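Local coordinates for tetratricopeptide repeat protein (Parabacteroides merdae ATCC 43184, PDB 4R7S) that is of unknown function but, as a helical tetratricopeptide repeat protein, probably serves as a scaffold for binding partner proteins or peptides, at residues A[186-191]-A[218-223]. Residues are numbered along the deposited sequence; the frame is centred on the assembly and turned at random.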
loop_
_atom_site.group_PDB
_atom_site.type_symbol
_atom_site.label_atom_id
_atom_site.label_comp_id
_atom_site.label_asym_id
_atom_site.label_seq_id
_atom_site.Cartn_x
_atom_site.Cartn_y
_atom_site.Cartn_z
ATOM N N LEU A 186 11.026 13.005 -6.500
ATOM C CA LEU A 186 10.576 14.279 -7.057
ATOM C C LEU A 186 11.722 14.945 -7.808
ATOM O O LEU A 186 11.519 15.421 -8.926
ATOM C CB LEU A 186 10.055 15.226 -5.956
ATOM C CG LEU A 186 9.964 16.703 -6.350
ATOM C CD1 LEU A 186 8.813 16.954 -7.296
ATOM C CD2 LEU A 186 9.797 17.536 -5.152
ATOM N N TYR A 187 12.927 14.963 -7.199
ATOM C CA TYR A 187 14.093 15.572 -7.827
ATOM C C TYR A 187 14.463 14.847 -9.130
ATOM O O TYR A 187 14.761 15.507 -10.126
ATOM C CB TYR A 187 15.267 15.627 -6.861
ATOM C CG TYR A 187 15.110 16.667 -5.768
ATOM C CD1 TYR A 187 14.517 17.903 -6.031
ATOM C CD2 TYR A 187 15.648 16.458 -4.500
ATOM C CE1 TYR A 187 14.414 18.885 -5.039
ATOM C CE2 TYR A 187 15.559 17.436 -3.503
ATOM C CZ TYR A 187 14.929 18.643 -3.774
ATOM O OH TYR A 187 14.844 19.606 -2.797
ATOM N N PHE A 188 14.344 13.516 -9.151
ATOM C CA PHE A 188 14.631 12.757 -10.362
ATOM C C PHE A 188 13.623 13.124 -11.439
ATOM O O PHE A 188 14.034 13.424 -12.558
ATOM C CB PHE A 188 14.634 11.258 -10.098
ATOM C CG PHE A 188 14.731 10.404 -11.342
ATOM C CD1 PHE A 188 15.950 10.200 -11.969
ATOM C CD2 PHE A 188 13.613 9.742 -11.840
ATOM C CE1 PHE A 188 16.050 9.370 -13.089
ATOM C CE2 PHE A 188 13.706 8.936 -12.973
ATOM C CZ PHE A 188 14.926 8.750 -13.589
HETATM N N MSE A 189 12.314 13.158 -11.098
HETATM C CA MSE A 189 11.286 13.530 -12.072
HETATM C C MSE A 189 11.446 14.970 -12.562
HETATM O O MSE A 189 10.869 15.332 -13.581
HETATM C CB MSE A 189 9.893 13.343 -11.502
HETATM C CG MSE A 189 9.505 11.899 -11.375
HETATM SE SE MSE A 189 7.654 11.723 -10.796
HETATM C CE MSE A 189 6.709 12.489 -12.454
HETATM N N MSE A 190 12.204 15.780 -11.835
HETATM C CA MSE A 190 12.456 17.181 -12.161
HETATM C C MSE A 190 13.689 17.357 -13.051
HETATM O O MSE A 190 13.938 18.479 -13.501
HETATM C CB MSE A 190 12.672 17.999 -10.861
HETATM C CG MSE A 190 11.404 18.355 -10.153
HETATM SE SE MSE A 190 11.800 19.365 -8.543
HETATM C CE MSE A 190 12.027 21.157 -9.388
ATOM N N GLY A 191 14.479 16.284 -13.220
ATOM C CA GLY A 191 15.736 16.267 -13.970
ATOM C C GLY A 191 16.919 16.676 -13.113
ATOM O O GLY A 191 18.027 16.851 -13.622
ATOM N N GLY A 218 19.684 3.328 -9.461
ATOM C CA GLY A 218 20.080 2.621 -10.676
ATOM C C GLY A 218 19.778 3.422 -11.929
ATOM O O GLY A 218 20.616 3.524 -12.837
ATOM N N LYS A 219 18.586 4.051 -11.947
ATOM C CA LYS A 219 18.112 4.878 -13.045
ATOM C C LYS A 219 18.983 6.110 -13.211
ATOM O O LYS A 219 19.249 6.524 -14.352
ATOM C CB LYS A 219 16.664 5.268 -12.822
ATOM C CG LYS A 219 15.673 4.217 -13.285
ATOM C CD LYS A 219 14.303 4.843 -13.334
ATOM C CE LYS A 219 13.179 3.844 -13.341
ATOM N NZ LYS A 219 11.994 4.381 -12.615
ATOM N N ILE A 220 19.469 6.671 -12.081
ATOM C CA ILE A 220 20.346 7.847 -12.103
ATOM C C ILE A 220 21.702 7.410 -12.603
ATOM O O ILE A 220 22.224 8.031 -13.534
ATOM C CB ILE A 220 20.413 8.575 -10.739
ATOM C CG1 ILE A 220 19.108 9.373 -10.496
ATOM C CG2 ILE A 220 21.643 9.480 -10.661
ATOM C CD1 ILE A 220 18.742 9.572 -9.019
ATOM N N LYS A 221 22.232 6.288 -12.061
ATOM C CA LYS A 221 23.507 5.721 -12.514
ATOM C C LYS A 221 23.451 5.496 -14.031
ATOM O O LYS A 221 24.413 5.867 -14.718
ATOM C CB LYS A 221 23.832 4.434 -11.761
ATOM C CG LYS A 221 24.382 4.718 -10.382
ATOM C CD LYS A 221 24.550 3.446 -9.593
ATOM C CE LYS A 221 25.246 3.726 -8.282
ATOM N NZ LYS A 221 25.050 2.604 -7.321
ATOM N N LEU A 222 22.295 4.996 -14.565
ATOM C CA LEU A 222 22.082 4.848 -16.005
ATOM C C LEU A 222 22.309 6.190 -16.729
ATOM O O LEU A 222 23.109 6.248 -17.674
ATOM C CB LEU A 222 20.663 4.354 -16.319
ATOM C CG LEU A 222 20.421 2.915 -16.720
ATOM C CD1 LEU A 222 18.975 2.747 -17.157
ATOM C CD2 LEU A 222 21.336 2.460 -17.858
ATOM N N ALA A 223 21.623 7.265 -16.267
ATOM C CA ALA A 223 21.723 8.615 -16.841
ATOM C C ALA A 223 23.157 9.167 -16.765
ATOM O O ALA A 223 23.553 9.957 -17.629
ATOM C CB ALA A 223 20.762 9.564 -16.130
#
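Phe188 reaches across from helix 178-189 and brings CD1, CE1 and CZ of its ring against two neighbouring residues of helix 211-223, Lys219 and Ile220. The closest approach is between Phe188 CD1 and Ile220 CG1, 3.6 Å, with the ring turned obliquely to that methylene; Ile220 CD1 follows at 4.1 Å from the same ring carbon. The far end of the ring belongs to Lys219: Phe188 CZ lies 4.0 Å from Lys219 CB and equally far from Lys219 CD. The two side chains cross at about a right angle. Nothing polar joins the two segments, and the contact rests on van der Waals packing. The CA-CB bond of Phe188 already points at helix 211-223, and with CG anti to the backbone N (chi1 172°) the ring lies beside Lys219 and Ile220. Cutting the ring back to an alanine here is likely to leave Ile220 CG1 and the stem of Lys219 without their common partner and open a gap between the helices. Further out, helix 193-206 adds Asn193 against Phe188, and Met197 and Ile200 against Ile220. Beyond Phe188 the chain turns in a Schellman motif, with Gly191 at positive phi and its N hydrogen-bonded to Phe188 O. Helices 178-189 and 211-223 side by side, with helix 193-206 touching both, are consistent with the helix stacking of a tetratricopeptide repeat-like superhelix.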